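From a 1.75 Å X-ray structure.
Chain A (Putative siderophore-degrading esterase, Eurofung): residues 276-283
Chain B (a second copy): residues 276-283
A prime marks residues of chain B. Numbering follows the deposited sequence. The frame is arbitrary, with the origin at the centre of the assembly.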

# COMPACT_ATOMS: atom_id res chain seq x y z
N VAL A 276 -2.60 11.40 -16.07
CA VAL A 276 -3.54 10.29 -15.95
C VAL A 276 -2.74 9.00 -16.01
O VAL A 276 -1.79 8.88 -16.81
CB VAL A 276 -4.66 10.33 -17.02
CG1 VAL A 276 -4.12 10.20 -18.44
CG2 VAL A 276 -5.71 9.24 -16.74
N LYS A 277 -3.11 8.03 -15.17
CA LYS A 277 -2.44 6.73 -15.13
C LYS A 277 -3.49 5.62 -15.13
O LYS A 277 -4.37 5.59 -14.26
CB LYS A 277 -1.55 6.63 -13.88
CG LYS A 277 -0.92 5.26 -13.62
CD LYS A 277 0.04 4.83 -14.72
CE LYS A 277 0.46 3.37 -14.56
NZ LYS A 277 1.57 3.17 -13.60
N GLU A 278 -3.39 4.72 -16.10
CA GLU A 278 -4.16 3.49 -16.13
C GLU A 278 -3.31 2.41 -15.49
O GLU A 278 -2.19 2.17 -15.95
CB GLU A 278 -4.50 3.09 -17.57
CG GLU A 278 -5.24 1.76 -17.69
CD GLU A 278 -5.71 1.47 -19.10
OE1 GLU A 278 -6.70 0.73 -19.26
OE2 GLU A 278 -5.09 1.98 -20.06
N TYR A 279 -3.82 1.78 -14.44
CA TYR A 279 -3.12 0.67 -13.78
C TYR A 279 -3.58 -0.64 -14.39
O TYR A 279 -4.72 -1.06 -14.18
CB TYR A 279 -3.36 0.70 -12.27
CG TYR A 279 -2.58 1.79 -11.58
CD1 TYR A 279 -1.26 1.59 -11.20
CD2 TYR A 279 -3.16 3.04 -11.31
CE1 TYR A 279 -0.53 2.58 -10.58
CE2 TYR A 279 -2.43 4.04 -10.69
CZ TYR A 279 -1.12 3.81 -10.33
OH TYR A 279 -0.37 4.78 -9.72
N LEU A 280 -2.70 -1.28 -15.16
CA LEU A 280 -3.07 -2.51 -15.88
C LEU A 280 -3.43 -3.65 -14.93
O LEU A 280 -2.75 -3.86 -13.92
CB LEU A 280 -1.93 -2.96 -16.81
CG LEU A 280 -1.63 -2.13 -18.05
CD1 LEU A 280 -0.53 -2.82 -18.85
CD2 LEU A 280 -2.86 -1.92 -18.92
N ASP A 281 -4.51 -4.35 -15.26
CA ASP A 281 -4.99 -5.54 -14.54
C ASP A 281 -5.54 -5.28 -13.14
O ASP A 281 -5.82 -6.24 -12.41
CB ASP A 281 -3.90 -6.63 -14.47
CG ASP A 281 -3.19 -6.85 -15.79
OD1 ASP A 281 -3.85 -6.84 -16.85
OD2 ASP A 281 -1.96 -7.04 -15.75
N GLU A 282 -5.74 -4.02 -12.76
CA GLU A 282 -6.31 -3.69 -11.45
C GLU A 282 -7.79 -3.39 -11.61
O GLU A 282 -8.22 -2.83 -12.62
CB GLU A 282 -5.59 -2.50 -10.81
CG GLU A 282 -4.08 -2.62 -10.71
CD GLU A 282 -3.57 -3.64 -9.70
OE1 GLU A 282 -4.37 -4.35 -9.05
OE2 GLU A 282 -2.34 -3.72 -9.55
N ASP A 283 -8.56 -3.77 -10.59
CA ASP A 283 -10.00 -3.50 -10.53
C ASP A 283 -10.26 -2.37 -9.53
O ASP A 283 -9.32 -1.77 -9.01
CB ASP A 283 -10.79 -4.79 -10.21
CG ASP A 283 -10.33 -5.48 -8.93
OD1 ASP A 283 -10.30 -4.83 -7.86
OD2 ASP A 283 -10.01 -6.68 -8.98
N VAL B 276 4.30 -14.22 -13.16
CA VAL B 276 5.24 -13.10 -13.23
C VAL B 276 4.45 -11.86 -13.66
O VAL B 276 3.62 -11.93 -14.59
CB VAL B 276 6.45 -13.37 -14.16
CG1 VAL B 276 6.04 -13.51 -15.63
CG2 VAL B 276 7.50 -12.28 -14.00
N LYS B 277 4.69 -10.75 -12.98
CA LYS B 277 4.00 -9.50 -13.25
C LYS B 277 5.00 -8.37 -13.35
O LYS B 277 5.80 -8.15 -12.43
CB LYS B 277 2.98 -9.19 -12.14
CG LYS B 277 2.33 -7.81 -12.22
CD LYS B 277 1.57 -7.60 -13.52
CE LYS B 277 0.93 -6.22 -13.59
NZ LYS B 277 -0.29 -6.08 -12.75
N GLU B 278 4.94 -7.65 -14.46
CA GLU B 278 5.68 -6.41 -14.65
C GLU B 278 4.75 -5.25 -14.33
O GLU B 278 3.68 -5.12 -14.93
CB GLU B 278 6.17 -6.30 -16.10
CG GLU B 278 6.87 -4.98 -16.42
CD GLU B 278 7.50 -4.97 -17.80
OE1 GLU B 278 8.30 -4.07 -18.08
OE2 GLU B 278 7.19 -5.87 -18.62
N TYR B 279 5.16 -4.41 -13.38
CA TYR B 279 4.41 -3.20 -13.04
C TYR B 279 4.97 -2.03 -13.85
O TYR B 279 6.07 -1.55 -13.58
CB TYR B 279 4.49 -2.92 -11.54
CG TYR B 279 3.68 -3.90 -10.74
CD1 TYR B 279 2.32 -3.70 -10.53
CD2 TYR B 279 4.26 -5.05 -10.19
CE1 TYR B 279 1.56 -4.59 -9.80
CE2 TYR B 279 3.51 -5.95 -9.45
CZ TYR B 279 2.16 -5.71 -9.25
OH TYR B 279 1.41 -6.61 -8.53
N LEU B 280 4.20 -1.61 -14.85
CA LEU B 280 4.63 -0.55 -15.76
C LEU B 280 4.85 0.77 -15.04
O LEU B 280 4.08 1.13 -14.14
CB LEU B 280 3.60 -0.33 -16.88
CG LEU B 280 3.37 -1.45 -17.88
CD1 LEU B 280 2.36 -0.99 -18.92
CD2 LEU B 280 4.67 -1.89 -18.55
N ASP B 281 5.91 1.47 -15.44
CA ASP B 281 6.27 2.79 -14.92
C ASP B 281 6.80 2.81 -13.47
O ASP B 281 7.11 3.88 -12.97
CB ASP B 281 5.12 3.80 -15.03
CG ASP B 281 4.43 3.76 -16.38
OD1 ASP B 281 5.13 3.79 -17.42
OD2 ASP B 281 3.18 3.70 -16.40
N GLU B 282 6.91 1.66 -12.81
CA GLU B 282 7.34 1.63 -11.42
C GLU B 282 8.84 1.38 -11.35
O GLU B 282 9.39 0.65 -12.17
CB GLU B 282 6.58 0.58 -10.61
CG GLU B 282 5.06 0.67 -10.66
CD GLU B 282 4.47 1.90 -9.98
OE1 GLU B 282 5.20 2.81 -9.54
OE2 GLU B 282 3.23 1.94 -9.88
N ASP B 283 9.48 1.98 -10.35
CA ASP B 283 10.92 1.79 -10.10
C ASP B 283 11.11 0.92 -8.86
O ASP B 283 10.13 0.41 -8.31
CB ASP B 283 11.65 3.15 -10.02
CG ASP B 283 11.17 4.04 -8.88
OD1 ASP B 283 10.75 3.54 -7.82
OD2 ASP B 283 11.22 5.28 -9.04
O HOH W 1 1.64 0.38 -13.23
O HOH W 2 1.79 3.33 -8.35
O HOH W 3 -0.39 -3.09 -13.05
O HOH W 4 -1.20 -6.62 -9.27

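The same segment from two copies of the esterase meets itself here, so nearly every contact occurs twice. In each chain a strand ends at Tyr279 and a type II turn runs from Tyr279 to Glu282. The turn is closed by a weak hydrogen bond from Glu282 N to Tyr279 O, 3.4 Å in both copies. The two turns face each other. Leu280 and Leu280′ have their CA atoms 7.9 Å apart at the centre, and Lys277 lies across from Asp281′. Together the stretches bury 323 Å².

Lys277 is the main link. Its CA-to-CB bond points toward the other stretch. The side chain is t at chi1, p at chi2, t at chi3 and m at chi4. The p and m bends keep the chain from full extension, and its ammonium group ends beside the opposite turn. There it meets several oxygens. Lys277 NZ lies 3.3 Å from Asp281′ OD2, a salt bridge that includes a weak hydrogen bond. Lys277 NZ also makes a weak hydrogen bond to Leu280′ O at 3.3 Å. Water 1 also bridges these atoms: it accepts from Lys277 NZ at 2.8 Å and donates to Leu280′ O at 2.7 Å.

Lys277′ adopts the same rotamers, but its direct contacts are slightly longer. The salt bridge from Lys277′ NZ to Asp281 OD2 measures 3.6 Å. Lys277′ NZ is 3.5 Å from Leu280 O, and water 3 joins them, 3.0 Å from Lys277′ NZ and 2.6 Å from Leu280 O.

Asp281 takes the third position of the turn, with phi of 69° and psi of 10°. Positive phi is usual at this position of a type II turn. Its chi1 is m (-45°), and its CA-to-CB bond points toward the partner. An acidic side chain suits the site, since its carboxylate meets the lysine ammonium group from an exposed position.

Glu282 and Tyr279 are buried and start sideways, but the ends of their side chains come nearer the other stretch. Tyr279 is m at chi1 in both copies, which brings its ring edge and hydroxyl to the partner's carboxylate and the bridging water. Glu282 is m at both chi1 and chi2, so it folds rather than extends. Glu282′ OE2 sits at the edge of the Tyr279 ring, near its plane, 3.9 Å from Tyr279 CE1. Water 2 bridges the pair, donating to Glu282′ OE2 at 2.5 Å and lying 2.9 Å from Tyr279 OH. Water 4 does the same for Glu282 OE2 (3.1 Å) and Tyr279′ OH (2.7 Å). The carboxylate also adds negative charge near the lysine: Lys277 NZ is 4.3 Å from Glu282′ OE2, too far for a salt bridge.

Leu280 supplies the apolar contact. With chi1 m and chi2 t in both copies, Leu280 CD1 meets Leu280′ CD1 at 3.4 Å. The residue stays exposed overall, but the other stretch covers 43 Å² of it in each copy. Its carbonyl oxygen serves the lysine.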